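Local atomic coordinates of serine-pyruvate aminotransferase (AgxT) (Sulfolobus solfataricus, PDB entry 3ZRP), a protein that uses bound pyridoxal 5'-phosphate as a class-V aminotransferase, probably passing the amino group of L-serine to pyruvate. Residues L73-D78 with D211-I216; L81-G86 with K129-T134; R224-V229 with Y240-P245; V304-A309 with L363-R368. One frame throughout, in Å; residues are numbered along the deposited sequence. Where two conformers were deposited one is given.

Interaction 1: residues L73-D78 with D211-I216; sequences LLKPND and DSQNSI
Leu74 and Ile216 tie the two segments together through their backbones. The N-H of Ile216 meets the carbonyl oxygen of Leu74 (N to O 3.0 Å), bent to 143° at the hydrogen. The same Leu74 O also receives a CA-H...O contact from Ser215 CA at 3.3 Å. Neither chain is regular at this point: residues 213-216 run on past the end of helix 204-212, while Lys75 to Asp78 form a type II beta turn, braced by a bond from Lys75 N to Asp78 OD2 (2.7 Å).

Ile216 supplies the apolar part. With CG1 between the backbone N and carbonyl carbon (chi1 64°), its branches divide: CD1 lies against Leu74 CB at 3.7 Å, and CG2 packs against Pro76 CD at 3.5 Å. An alanine here would probably open a gap beside the turn and leave Leu74 CB and the Pro76 ring without their apolar partner. Farther out, the extended Lys75 chain crosses that of Gln213 at about a right angle, and in the conformers given NZ donates to Gln213 OE1 (2.9 Å). A water accepts from Asn214 N (3.0 Å) and, weakly and for this conformer, from Lys75 NZ.

Around this surface contact, Leu73 packs on helix 204-212, Leu74 on strand 128-134, and Ile216 on the loop residues Tyr99 to Val101.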
loop_
_atom_site.group_PDB
_atom_site.type_symbol
_atom_site.label_atom_id
_atom_site.label_comp_id
_atom_site.label_asym_id
_atom_site.label_seq_id
_atom_site.Cartn_x
_atom_site.Cartn_y
_atom_site.Cartn_z
ATOM N N LEU A 73 11.159 -14.875 -6.496
ATOM C CA LEU A 73 12.081 -16.016 -6.320
ATOM C C LEU A 73 11.859 -17.133 -7.342
ATOM O O LEU A 73 12.460 -18.225 -7.238
ATOM C CB LEU A 73 11.957 -16.563 -4.886
ATOM C CG LEU A 73 12.279 -15.555 -3.766
ATOM C CD1 LEU A 73 12.042 -16.196 -2.409
ATOM C CD2 LEU A 73 13.714 -14.988 -3.851
ATOM N N LEU A 74 10.996 -16.865 -8.326
ATOM C CA LEU A 74 10.523 -17.897 -9.248
ATOM C C LEU A 74 10.893 -17.640 -10.703
ATOM O O LEU A 74 11.136 -16.498 -11.126
ATOM C CB LEU A 74 9.006 -18.107 -9.110
ATOM C CG LEU A 74 8.515 -18.603 -7.729
ATOM C CD1 LEU A 74 7.009 -18.656 -7.679
ATOM C CD2 LEU A 74 9.112 -19.971 -7.380
ATOM N N LYS A 75 10.941 -18.734 -11.447
ATOM C CA LYS A 75 11.277 -18.711 -12.863
ATOM C C LYS A 75 10.185 -19.422 -13.646
ATOM O O LYS A 75 9.430 -20.219 -13.079
ATOM C CB LYS A 75 12.653 -19.360 -13.097
ATOM C CG LYS A 75 13.805 -18.424 -12.751
ATOM C CD LYS A 75 15.164 -19.025 -13.102
ATOM C CE LYS A 75 16.257 -17.968 -13.011
ATOM N NZ LYS A 75 17.630 -18.534 -13.071
ATOM N N PRO A 76 10.081 -19.144 -14.960
ATOM C CA PRO A 76 8.985 -19.805 -15.682
ATOM C C PRO A 76 9.085 -21.344 -15.557
ATOM O O PRO A 76 10.214 -21.892 -15.535
ATOM C CB PRO A 76 9.193 -19.343 -17.137
ATOM C CG PRO A 76 9.909 -18.037 -17.016
ATOM C CD PRO A 76 10.860 -18.257 -15.845
ATOM N N ASN A 77 7.920 -21.991 -15.425
ATOM C CA ASN A 77 7.799 -23.451 -15.311
ATOM C C ASN A 77 8.246 -24.060 -13.977
ATOM O O ASN A 77 8.230 -25.269 -13.807
ATOM C CB ASN A 77 8.488 -24.139 -16.508
ATOM C CG ASN A 77 7.983 -23.607 -17.838
ATOM O OD1 ASN A 77 6.769 -23.513 -18.052
ATOM N ND2 ASN A 77 8.904 -23.230 -18.725
ATOM N N ASP A 78 8.628 -23.219 -13.022
ATOM C CA ASP A 78 8.954 -23.701 -11.658
ATOM C C ASP A 78 7.775 -24.488 -11.060
ATOM O O ASP A 78 6.602 -24.178 -11.325
ATOM C CB ASP A 78 9.311 -22.533 -10.728
ATOM C CG ASP A 78 10.791 -22.151 -10.785
ATOM O OD1 ASP A 78 11.582 -22.855 -11.472
ATOM O OD2 ASP A 78 11.155 -21.135 -10.135
ATOM N N ASP A 211 19.711 -11.492 -5.671
ATOM C CA ASP A 211 20.934 -10.811 -6.073
ATOM C C ASP A 211 21.571 -11.356 -7.359
ATOM O O ASP A 211 22.341 -10.653 -8.006
ATOM C CB ASP A 211 21.950 -10.829 -4.927
ATOM C CG ASP A 211 21.624 -9.825 -3.833
ATOM O OD1 ASP A 211 21.077 -8.737 -4.141
ATOM O OD2 ASP A 211 21.934 -10.119 -2.657
ATOM N N SER A 212 21.253 -12.595 -7.727
ATOM C CA SER A 212 21.958 -13.259 -8.831
ATOM C C SER A 212 21.094 -13.752 -9.989
ATOM O O SER A 212 21.633 -14.135 -11.027
ATOM C CB SER A 212 22.805 -14.428 -8.304
ATOM O OG SER A 212 21.982 -15.516 -7.917
ATOM N N GLN A 213 19.769 -13.765 -9.828
ATOM C CA GLN A 213 18.901 -14.315 -10.858
ATOM C C GLN A 213 17.805 -13.337 -11.267
ATOM O O GLN A 213 17.459 -12.429 -10.493
ATOM C CB GLN A 213 18.249 -15.614 -10.378
ATOM C CG GLN A 213 19.206 -16.623 -9.731
ATOM C CD GLN A 213 18.526 -17.954 -9.433
ATOM O OE1 GLN A 213 17.643 -18.398 -10.172
ATOM N NE2 GLN A 213 18.937 -18.596 -8.346
ATOM N N ASN A 214 17.297 -13.536 -12.486
ATOM C CA ASN A 214 16.091 -12.876 -12.993
ATOM C C ASN A 214 14.854 -13.552 -12.382
ATOM O O ASN A 214 14.973 -14.547 -11.679
ATOM C CB ASN A 214 16.023 -12.988 -14.520
ATOM C CG ASN A 214 17.252 -12.400 -15.224
ATOM O OD1 ASN A 214 17.481 -11.184 -15.202
ATOM N ND2 ASN A 214 18.044 -13.270 -15.862
ATOM N N SER A 215 13.652 -13.034 -12.659
ATOM C CA SER A 215 12.490 -13.696 -12.097
ATOM C C SER A 215 11.252 -13.366 -12.910
ATOM O O SER A 215 11.324 -12.565 -13.823
ATOM C CB SER A 215 12.239 -13.250 -10.645
ATOM O OG SER A 215 11.529 -12.007 -10.621
ATOM N N ILE A 216 10.141 -13.990 -12.544
ATOM C CA ILE A 216 8.865 -13.722 -13.219
ATOM C C ILE A 216 8.075 -12.592 -12.554
ATOM O O ILE A 216 6.907 -12.343 -12.937
ATOM C CB ILE A 216 7.981 -14.995 -13.278
ATOM C CG1 ILE A 216 7.573 -15.464 -11.856
ATOM C CG2 ILE A 216 8.716 -16.104 -14.085
ATOM C CD1 ILE A 216 6.890 -16.839 -11.824
HETATM O O HOH W 1 14.894 -18.754 -9.219
HETATM O O HOH W 2 13.925 -16.121 -9.512
HETATM O O HOH W 3 18.651 -15.598 -14.145
#

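Interaction 2: residues L81-G86 with K129-T134; sequences LVVSNG and KLVALT
Val83 and Leu133 run alongside one another at the apolar centre, with Val83 CG2 3.7 Å from Leu133 CD2. The same methyl approaches Val131 CG1 at 4.2 Å: it stands anti to its own carbonyl carbon, while CG1 of Val83 is anti to the backbone N (chi1 -178°). Leu81 continues this face, its CB meeting Val131 CG2 at 4.3 Å, and helix 116-125 covers it through Val119, which touches both Leu81 and Val83. On the other face of the sheet Val82 CG2 rests near Ala132 CB.

Between the two faces runs a parallel ladder in which Leu81 pairs with Val131 and Val82 with Ala132. These are neighbouring strands in the parallel part of the mixed seven-stranded sheet of the large domain, as in fold type I pyridoxal-phosphate enzymes. Leu81 N donates to Leu130 O, Ala132 N to Leu81 O and Val83 N to Ala132 O, all nearly straight, the last at 172°.

Beyond Val83 the chains part, and water takes over. One molecule donates to Val83 O (2.7 Å) and accepts from Thr134 N (2.9 Å), taking the place of a direct bond. A second accepts from Asn85 N and lies 2.8 Å from Thr134 OG1. A third accepts from Asn85 ND2 at 2.7 Å and donates to Thr134 O. Asn85 ND2 also bonds Glu144, and its OD1 accepts from Val114 N. At this polar end the Thr134 side chain comes within about 4 Å of bound pyridoxal phosphate.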
loop_
_atom_site.group_PDB
_atom_site.type_symbol
_atom_site.label_atom_id
_atom_site.label_comp_id
_atom_site.label_asym_id
_atom_site.label_seq_id
_atom_site.Cartn_x
_atom_site.Cartn_y
_atom_site.Cartn_z
ATOM N N LEU A 81 4.370 -26.506 -4.703
ATOM C CA LEU A 81 3.403 -27.242 -3.866
ATOM C C LEU A 81 2.817 -26.322 -2.781
ATOM O O LEU A 81 3.549 -25.781 -1.947
ATOM C CB LEU A 81 4.079 -28.449 -3.202
ATOM C CG LEU A 81 3.121 -29.282 -2.327
ATOM C CD1 LEU A 81 2.097 -30.037 -3.162
ATOM C CD2 LEU A 81 3.924 -30.217 -1.417
ATOM N N VAL A 82 1.509 -26.129 -2.838
ATOM C CA VAL A 82 0.768 -25.361 -1.824
ATOM C C VAL A 82 0.056 -26.305 -0.857
ATOM O O VAL A 82 -0.724 -27.170 -1.262
ATOM C CB VAL A 82 -0.291 -24.463 -2.482
ATOM C CG1 VAL A 82 -1.117 -23.709 -1.391
ATOM C CG2 VAL A 82 0.383 -23.488 -3.428
ATOM N N VAL A 83 0.319 -26.108 0.426
ATOM C CA VAL A 83 -0.351 -26.865 1.494
ATOM C C VAL A 83 -1.448 -25.969 2.071
ATOM O O VAL A 83 -1.162 -25.110 2.904
ATOM C CB VAL A 83 0.669 -27.247 2.578
ATOM C CG1 VAL A 83 -0.018 -28.068 3.671
ATOM C CG2 VAL A 83 1.853 -28.104 1.940
ATOM N N SER A 84 -2.677 -26.148 1.588
ATOM C CA SER A 84 -3.802 -25.279 1.903
ATOM C C SER A 84 -4.867 -25.882 2.834
ATOM O O SER A 84 -5.564 -26.850 2.480
ATOM C CB SER A 84 -4.500 -24.865 0.624
ATOM O OG SER A 84 -5.678 -24.149 0.942
ATOM N N ASN A 85 -5.001 -25.256 4.001
ATOM C CA ASN A 85 -6.030 -25.617 4.970
ATOM C C ASN A 85 -7.314 -24.817 4.857
ATOM O O ASN A 85 -8.225 -25.006 5.658
ATOM C CB ASN A 85 -5.486 -25.506 6.386
ATOM C CG ASN A 85 -4.301 -26.372 6.595
ATOM O OD1 ASN A 85 -4.248 -27.491 6.061
ATOM N ND2 ASN A 85 -3.321 -25.885 7.341
ATOM N N GLY A 86 -7.408 -23.934 3.867
ATOM C CA GLY A 86 -8.615 -23.092 3.736
ATOM C C GLY A 86 -8.390 -21.906 2.827
ATOM O O GLY A 86 -7.493 -21.937 1.998
ATOM N N LYS A 129 10.214 -26.918 -6.518
ATOM C CA LYS A 129 11.087 -25.770 -6.255
ATOM C C LYS A 129 10.678 -25.068 -4.949
ATOM O O LYS A 129 11.522 -24.720 -4.119
ATOM C CB LYS A 129 11.004 -24.809 -7.459
ATOM C CG LYS A 129 11.378 -23.326 -7.261
ATOM C CD LYS A 129 12.862 -23.093 -7.241
ATOM C CE LYS A 129 13.194 -21.601 -7.348
ATOM N NZ LYS A 129 13.431 -21.163 -8.775
ATOM N N LEU A 130 9.376 -24.904 -4.767
ATOM C CA LEU A 130 8.847 -24.110 -3.664
ATOM C C LEU A 130 7.642 -24.763 -3.000
ATOM O O LEU A 130 6.716 -25.231 -3.681
ATOM C CB LEU A 130 8.479 -22.698 -4.157
ATOM C CG LEU A 130 8.054 -21.697 -3.089
ATOM C CD1 LEU A 130 8.714 -20.350 -3.359
ATOM C CD2 LEU A 130 6.508 -21.562 -3.044
ATOM N N VAL A 131 7.659 -24.769 -1.664
ATOM C CA VAL A 131 6.527 -25.216 -0.873
ATOM C C VAL A 131 5.971 -24.028 -0.069
ATOM O O VAL A 131 6.715 -23.336 0.617
ATOM C CB VAL A 131 6.914 -26.386 0.092
ATOM C CG1 VAL A 131 5.683 -26.820 0.897
ATOM C CG2 VAL A 131 7.492 -27.556 -0.721
ATOM N N ALA A 132 4.660 -23.816 -0.175
ATOM C CA ALA A 132 3.965 -22.749 0.534
ATOM C C ALA A 132 3.099 -23.316 1.647
ATOM O O ALA A 132 2.224 -24.182 1.404
ATOM C CB ALA A 132 3.077 -21.906 -0.448
ATOM N N LEU A 133 3.312 -22.794 2.857
ATOM C CA LEU A 133 2.543 -23.187 4.043
ATOM C C LEU A 133 1.755 -21.978 4.580
ATOM O O LEU A 133 2.140 -20.831 4.331
ATOM C CB LEU A 133 3.496 -23.691 5.121
ATOM C CG LEU A 133 4.523 -24.788 4.813
ATOM C CD1 LEU A 133 5.259 -25.120 6.112
ATOM C CD2 LEU A 133 3.841 -26.035 4.274
ATOM N N THR A 134 0.666 -22.238 5.313
ATOM C CA THR A 134 -0.027 -21.197 6.088
ATOM C C THR A 134 0.124 -21.513 7.558
ATOM O O THR A 134 -0.365 -22.578 8.012
ATOM C CB THR A 134 -1.532 -21.180 5.759
ATOM O OG1 THR A 134 -1.701 -21.199 4.340
ATOM C CG2 THR A 134 -2.236 -19.937 6.365
HETATM O O HOH W 4 -0.368 -24.910 5.459
HETATM O O HOH W 5 -4.200 -22.527 4.622
HETATM O O HOH W 6 -2.991 -23.544 8.540
#

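Interaction 3: residues R224-V229 with Y240-P245; sequences RNWLPV and YFATPP. With PLP (pyridoxal-5'-phosphate), chain D.
Asn225 CB sits over the centre of the Phe241 ring, while an edge of that ring is turned into Trp226. The first is a CH-pi contact, with CB of Asn225 3.4 Å from the Phe241 ring centroid and 11° off the normal. The CD2 edge of Phe241 points into the face of Trp226 in a T-shaped pair, with planes at 87° and centroids 4.9 Å apart. CG of Phe241 stands anti to the backbone N (chi1 163°), and its CB also touches Asn225 O at 3.3 Å and Val229 CG2 at 4.0 Å. The polar ends of the helix residues are bonded outside the contact, Asn225 ND2 to Tyr219 O and Trp226 NE1 to Tyr220 O.

The loop packed on helix 223-234 through Phe241 and Ala242 forms part of an active site shared across the dimer, reaching a cofactor that Thr64, Thr138, Ser166 and Gln188 of the second subunit also bind. Ala242 CB lies 3.8 Å from Trp226 CH2 and equally far from the phosphate oxygen O3P. Three donors grip phosphate oxygen O1P: Tyr240 OH and Thr243 OG1, each at 2.7 Å, and Thr243 N at 2.9 Å. The Phe241 carbonyl accepts from Arg91 of the second subunit.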
loop_
_atom_site.group_PDB
_atom_site.type_symbol
_atom_site.label_atom_id
_atom_site.label_comp_id
_atom_site.label_asym_id
_atom_site.label_seq_id
_atom_site.Cartn_x
_atom_site.Cartn_y
_atom_site.Cartn_z
ATOM N N ARG A 224 13.498 -7.257 -5.541
ATOM C CA ARG A 224 14.727 -6.575 -5.996
ATOM C C ARG A 224 14.623 -5.052 -5.990
ATOM O O ARG A 224 15.603 -4.365 -5.736
ATOM C CB ARG A 224 15.180 -7.068 -7.376
ATOM C CG ARG A 224 15.543 -8.532 -7.418
ATOM C CD ARG A 224 15.670 -9.054 -8.850
ATOM N NE ARG A 224 15.887 -10.499 -8.832
ATOM C CZ ARG A 224 14.957 -11.396 -8.538
ATOM N NH1 ARG A 224 13.701 -11.014 -8.260
ATOM N NH2 ARG A 224 15.267 -12.680 -8.540
ATOM N N ASN A 225 13.443 -4.508 -6.297
ATOM C CA ASN A 225 13.274 -3.077 -6.326
ATOM C C ASN A 225 13.209 -2.436 -4.940
ATOM O O ASN A 225 13.549 -1.265 -4.789
ATOM C CB ASN A 225 12.038 -2.706 -7.181
ATOM C CG ASN A 225 12.264 -2.986 -8.636
ATOM O OD1 ASN A 225 13.371 -2.813 -9.132
ATOM N ND2 ASN A 225 11.229 -3.428 -9.338
ATOM N N TRP A 226 12.792 -3.196 -3.928
ATOM C CA TRP A 226 12.668 -2.653 -2.573
ATOM C C TRP A 226 13.949 -2.865 -1.762
ATOM O O TRP A 226 14.189 -2.137 -0.804
ATOM C CB TRP A 226 11.511 -3.286 -1.813
ATOM C CG TRP A 226 10.227 -2.849 -2.400
ATOM C CD1 TRP A 226 9.459 -3.572 -3.279
ATOM C CD2 TRP A 226 9.599 -1.557 -2.279
ATOM N NE1 TRP A 226 8.379 -2.819 -3.662
ATOM C CE2 TRP A 226 8.428 -1.594 -3.057
ATOM C CE3 TRP A 226 9.892 -0.394 -1.557
ATOM C CZ2 TRP A 226 7.533 -0.495 -3.156
ATOM C CZ3 TRP A 226 9.027 0.695 -1.642
ATOM C CH2 TRP A 226 7.840 0.635 -2.441
ATOM N N LEU A 227 14.740 -3.855 -2.158
ATOM C CA LEU A 227 15.975 -4.218 -1.425
ATOM C C LEU A 227 16.944 -3.043 -1.171
ATOM O O LEU A 227 17.435 -2.906 -0.045
ATOM C CB LEU A 227 16.717 -5.372 -2.110
ATOM C CG LEU A 227 16.909 -6.729 -1.451
ATOM C CD1 LEU A 227 17.859 -7.586 -2.310
ATOM C CD2 LEU A 227 17.457 -6.582 -0.043
ATOM N N PRO A 228 17.216 -2.197 -2.190
ATOM C CA PRO A 228 18.092 -1.046 -1.950
ATOM C C PRO A 228 17.525 -0.092 -0.895
ATOM O O PRO A 228 18.290 0.494 -0.123
ATOM C CB PRO A 228 18.164 -0.352 -3.325
ATOM C CG PRO A 228 17.840 -1.415 -4.315
ATOM C CD PRO A 228 16.840 -2.296 -3.616
ATOM N N VAL A 229 16.201 0.054 -0.835
ATOM C CA VAL A 229 15.588 0.887 0.203
ATOM C C VAL A 229 15.799 0.296 1.597
ATOM O O VAL A 229 16.099 1.043 2.539
ATOM C CB VAL A 229 14.064 1.178 -0.074
ATOM C CG1 VAL A 229 13.492 2.145 0.964
ATOM C CG2 VAL A 229 13.883 1.748 -1.470
ATOM N N TYR A 240 15.171 5.807 -2.929
ATOM C CA TYR A 240 13.816 5.889 -3.501
ATOM C C TYR A 240 13.583 4.805 -4.543
ATOM O O TYR A 240 14.318 4.711 -5.540
ATOM C CB TYR A 240 13.577 7.261 -4.106
ATOM C CG TYR A 240 12.228 7.345 -4.815
ATOM C CD1 TYR A 240 11.046 7.402 -4.088
ATOM C CD2 TYR A 240 12.161 7.296 -6.204
ATOM C CE1 TYR A 240 9.805 7.454 -4.744
ATOM C CE2 TYR A 240 10.948 7.355 -6.864
ATOM C CZ TYR A 240 9.780 7.426 -6.126
ATOM O OH TYR A 240 8.571 7.442 -6.795
ATOM N N PHE A 241 12.567 3.972 -4.319
ATOM C CA PHE A 241 12.096 3.138 -5.406
ATOM C C PHE A 241 10.711 3.671 -5.756
ATOM O O PHE A 241 10.483 4.166 -6.860
ATOM C CB PHE A 241 11.987 1.656 -5.020
ATOM C CG PHE A 241 11.125 0.860 -5.992
ATOM C CD1 PHE A 241 11.377 0.917 -7.378
ATOM C CD2 PHE A 241 10.030 0.121 -5.540
ATOM C CE1 PHE A 241 10.569 0.212 -8.292
ATOM C CE2 PHE A 241 9.216 -0.589 -6.457
ATOM C CZ PHE A 241 9.476 -0.530 -7.818
ATOM N N ALA A 242 9.802 3.548 -4.795
ATOM C CA ALA A 242 8.455 4.104 -4.944
ATOM C C ALA A 242 8.058 4.620 -3.566
ATOM O O ALA A 242 8.564 4.135 -2.556
ATOM C CB ALA A 242 7.509 3.015 -5.398
ATOM N N THR A 243 7.130 5.575 -3.504
ATOM C CA THR A 243 6.804 6.165 -2.205
ATOM C C THR A 243 6.154 5.101 -1.297
ATOM O O THR A 243 5.144 4.514 -1.671
ATOM C CB THR A 243 5.878 7.388 -2.340
ATOM O OG1 THR A 243 6.494 8.351 -3.210
ATOM C CG2 THR A 243 5.651 8.016 -0.965
ATOM N N PRO A 244 6.755 4.831 -0.120
ATOM C CA PRO A 244 6.166 3.899 0.841
ATOM C C PRO A 244 5.126 4.583 1.749
ATOM O O PRO A 244 5.077 5.844 1.806
ATOM C CB PRO A 244 7.395 3.468 1.701
ATOM C CG PRO A 244 8.214 4.698 1.717
ATOM C CD PRO A 244 8.064 5.345 0.362
ATOM N N PRO A 245 4.328 3.781 2.502
ATOM C CA PRO A 245 3.365 4.405 3.382
ATOM C C PRO A 245 4.089 4.970 4.635
ATOM O O PRO A 245 4.179 4.296 5.684
ATOM C CB PRO A 245 2.391 3.266 3.722
ATOM C CG PRO A 245 2.653 2.189 2.675
ATOM C CD PRO A 245 4.134 2.318 2.458
HETATM N N1 PLP D . 4.617 9.748 -11.497
HETATM C C2 PLP D . 5.009 11.011 -11.126
HETATM C C2A PLP D . 4.825 12.136 -12.117
HETATM C C3 PLP D . 5.554 11.244 -9.847
HETATM O O3 PLP D . 5.890 12.399 -9.512
HETATM C C4 PLP D . 5.693 10.184 -8.934
HETATM C C4A PLP D . 6.260 10.487 -7.538
HETATM C C5 PLP D . 5.294 8.902 -9.353
HETATM C C6 PLP D . 4.743 8.683 -10.621
HETATM C C5A PLP D . 5.402 7.696 -8.471
HETATM O O4P PLP D . 4.474 7.698 -7.365
HETATM P P PLP D . 4.758 6.813 -6.077
HETATM O O1P PLP D . 6.129 7.200 -5.627
HETATM O O2P PLP D . 3.645 7.203 -5.185
HETATM O O3P PLP D . 4.766 5.408 -6.561
#

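Interaction 4: residues V304-A309 with L363-R368; sequences VILKVA and LGEPIR
Glu365, one residue past the Schellman motif that ends helix 346-363 at Gly364, sets its carboxylate into the bend of chain at Lys307 to Ala309 that follows strand 301-305. Three consecutive backbone N-H groups point at it. Lys307 N donates to Glu365 OE2 (2.7 Å) and Val308 N to OE1 (2.7 Å), both on the syn side and slightly out of the carboxylate plane. Ala309 N reaches Glu365 OE1 at 2.8 Å, nearly in line with its C-O bond, so OE1 takes two donors. CG of Glu365 is anti to the backbone N (chi1 -180°), and a turn of the side chain at chi2 (72°) brings CD up to residues 307-309. Leu306 CD2 crosses near it, 3.9 Å from Glu365 CD.

Apolar contacts lie on both sides of Glu365 in sequence. Val308 CG2 packs on Pro366 CD at 3.5 Å, and Ala309 CB faces Leu363 CB at 4.1 Å. Lys307, with its chain bent, leads its NZ away to a salt bridge with Glu288, a residue seen to bind calcium in a structure of this protein, though no calcium is bound to this chain here. Leu306 and Leu363 both reach helix 311-319.

An alanine in place of Glu365 would probably leave three backbone N-H groups at the bend without their acceptor and let residues 307-309 shift. The buried carboxylate, bonded by three amides, is likely to be stabilised in its charged form by the N-H dipoles that point at it.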
loop_
_atom_site.group_PDB
_atom_site.type_symbol
_atom_site.label_atom_id
_atom_site.label_comp_id
_atom_site.label_asym_id
_atom_site.label_seq_id
_atom_site.Cartn_x
_atom_site.Cartn_y
_atom_site.Cartn_z
ATOM N N VAL A 304 -16.534 -20.591 15.820
ATOM C CA VAL A 304 -17.544 -21.002 16.797
ATOM C C VAL A 304 -18.761 -21.466 16.021
ATOM O O VAL A 304 -19.441 -20.665 15.402
ATOM C CB VAL A 304 -17.914 -19.847 17.800
ATOM C CG1 VAL A 304 -18.884 -20.325 18.869
ATOM C CG2 VAL A 304 -16.645 -19.264 18.485
ATOM N N ILE A 305 -18.997 -22.780 16.025
ATOM C CA ILE A 305 -20.130 -23.358 15.311
ATOM C C ILE A 305 -21.455 -23.028 16.029
ATOM O O ILE A 305 -21.554 -23.163 17.255
ATOM C CB ILE A 305 -19.968 -24.893 15.117
ATOM C CG1 ILE A 305 -18.776 -25.190 14.187
ATOM C CG2 ILE A 305 -21.243 -25.503 14.517
ATOM C CD1 ILE A 305 -18.153 -26.559 14.385
ATOM N N LEU A 306 -22.427 -22.570 15.245
ATOM C CA LEU A 306 -23.799 -22.323 15.699
ATOM C C LEU A 306 -24.766 -23.356 15.123
ATOM O O LEU A 306 -24.914 -23.472 13.902
ATOM C CB LEU A 306 -24.258 -20.915 15.307
ATOM C CG LEU A 306 -23.559 -19.758 16.028
ATOM C CD1 LEU A 306 -23.952 -18.425 15.416
ATOM C CD2 LEU A 306 -23.849 -19.787 17.526
ATOM N N LYS A 307 -25.437 -24.084 16.014
ATOM C CA LYS A 307 -26.354 -25.161 15.632
ATOM C C LYS A 307 -27.755 -24.656 15.286
ATOM O O LYS A 307 -28.460 -25.271 14.489
ATOM C CB LYS A 307 -26.424 -26.208 16.753
ATOM C CG LYS A 307 -25.081 -26.872 17.072
ATOM C CD LYS A 307 -24.816 -28.048 16.137
ATOM C CE LYS A 307 -23.331 -28.220 15.822
ATOM N NZ LYS A 307 -22.441 -28.264 17.016
ATOM N N VAL A 308 -28.158 -23.539 15.887
ATOM C CA VAL A 308 -29.500 -23.002 15.687
ATOM C C VAL A 308 -29.492 -21.552 15.218
ATOM O O VAL A 308 -30.085 -21.227 14.186
ATOM C CB VAL A 308 -30.373 -23.162 16.990
ATOM C CG1 VAL A 308 -31.720 -22.487 16.826
ATOM C CG2 VAL A 308 -30.561 -24.635 17.334
ATOM N N ALA A 309 -28.840 -20.675 15.988
ATOM C CA ALA A 309 -28.834 -19.233 15.719
ATOM C C ALA A 309 -28.145 -18.865 14.397
ATOM O O ALA A 309 -27.229 -19.566 13.945
ATOM C CB ALA A 309 -28.178 -18.491 16.875
ATOM N N LEU A 363 -31.134 -15.484 21.251
ATOM C CA LEU A 363 -31.323 -16.009 19.895
ATOM C C LEU A 363 -31.626 -17.517 19.828
ATOM O O LEU A 363 -31.775 -18.077 18.739
ATOM C CB LEU A 363 -30.131 -15.637 19.002
ATOM C CG LEU A 363 -29.971 -14.153 18.655
ATOM C CD1 LEU A 363 -28.523 -13.830 18.293
ATOM C CD2 LEU A 363 -30.904 -13.739 17.518
ATOM N N GLY A 364 -31.693 -18.165 20.993
ATOM C CA GLY A 364 -32.156 -19.545 21.093
ATOM C C GLY A 364 -31.161 -20.615 20.707
ATOM O O GLY A 364 -31.551 -21.709 20.299
ATOM N N GLU A 365 -29.873 -20.310 20.840
ATOM C CA GLU A 365 -28.831 -21.315 20.642
ATOM C C GLU A 365 -28.705 -22.167 21.909
ATOM O O GLU A 365 -28.555 -21.624 23.010
ATOM C CB GLU A 365 -27.491 -20.655 20.273
ATOM C CG GLU A 365 -26.316 -21.630 20.036
ATOM C CD GLU A 365 -26.441 -22.422 18.732
ATOM O OE1 GLU A 365 -27.217 -22.017 17.843
ATOM O OE2 GLU A 365 -25.758 -23.455 18.600
ATOM N N PRO A 366 -28.777 -23.505 21.765
ATOM C CA PRO A 366 -28.643 -24.390 22.925
ATOM C C PRO A 366 -27.282 -24.244 23.613
ATOM O O PRO A 366 -26.261 -24.710 23.091
ATOM C CB PRO A 366 -28.807 -25.804 22.334
ATOM C CG PRO A 366 -28.822 -25.639 20.844
ATOM C CD PRO A 366 -29.160 -24.231 20.544
ATOM N N ILE A 367 -27.276 -23.588 24.767
ATOM C CA ILE A 367 -26.060 -23.413 25.547
ATOM C C ILE A 367 -26.295 -23.651 27.035
ATOM O O ILE A 367 -27.439 -23.642 27.505
ATOM C CB ILE A 367 -25.453 -21.990 25.353
ATOM C CG1 ILE A 367 -26.494 -20.907 25.669
ATOM C CG2 ILE A 367 -24.929 -21.818 23.938
ATOM C CD1 ILE A 367 -25.891 -19.527 25.913
ATOM N N ARG A 368 -25.199 -23.865 27.764
ATOM C CA ARG A 368 -25.252 -24.050 29.208
ATOM C C ARG A 368 -25.023 -22.714 29.929
ATOM O O ARG A 368 -23.875 -22.292 30.134
ATOM C CB ARG A 368 -24.223 -25.102 29.650
ATOM C CG ARG A 368 -24.307 -26.418 28.862
ATOM C CD ARG A 368 -23.654 -27.571 29.596
ATOM N NE ARG A 368 -22.219 -27.701 29.332
ATOM C CZ ARG A 368 -21.689 -28.498 28.406
ATOM N NH1 ARG A 368 -22.468 -29.230 27.614
ATOM N NH2 ARG A 368 -20.369 -28.552 28.270
#

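From the N terminus, residues 73-78 open the first loop. Interaction 2 lies wholly within it, starting at 81-86 and closing at 129-134, before 211-216 returns to close interaction 1. The two touch through a salt bridge from Asp78 to Lys129 NZ, which joins the turn to the strand pair. Interaction 3 follows in series, a short loop from helix 223-234 to the segment that carries the phosphate-binding Tyr240 and Thr243; Arg224 NE probably bonds Gln213 O, coupling it to interaction 1. Interaction 4 comes last and stands apart, its centre about 51 Å from that of interaction 1, linking the end of strand 301-305 with that of helix 346-363. None of the loops cross.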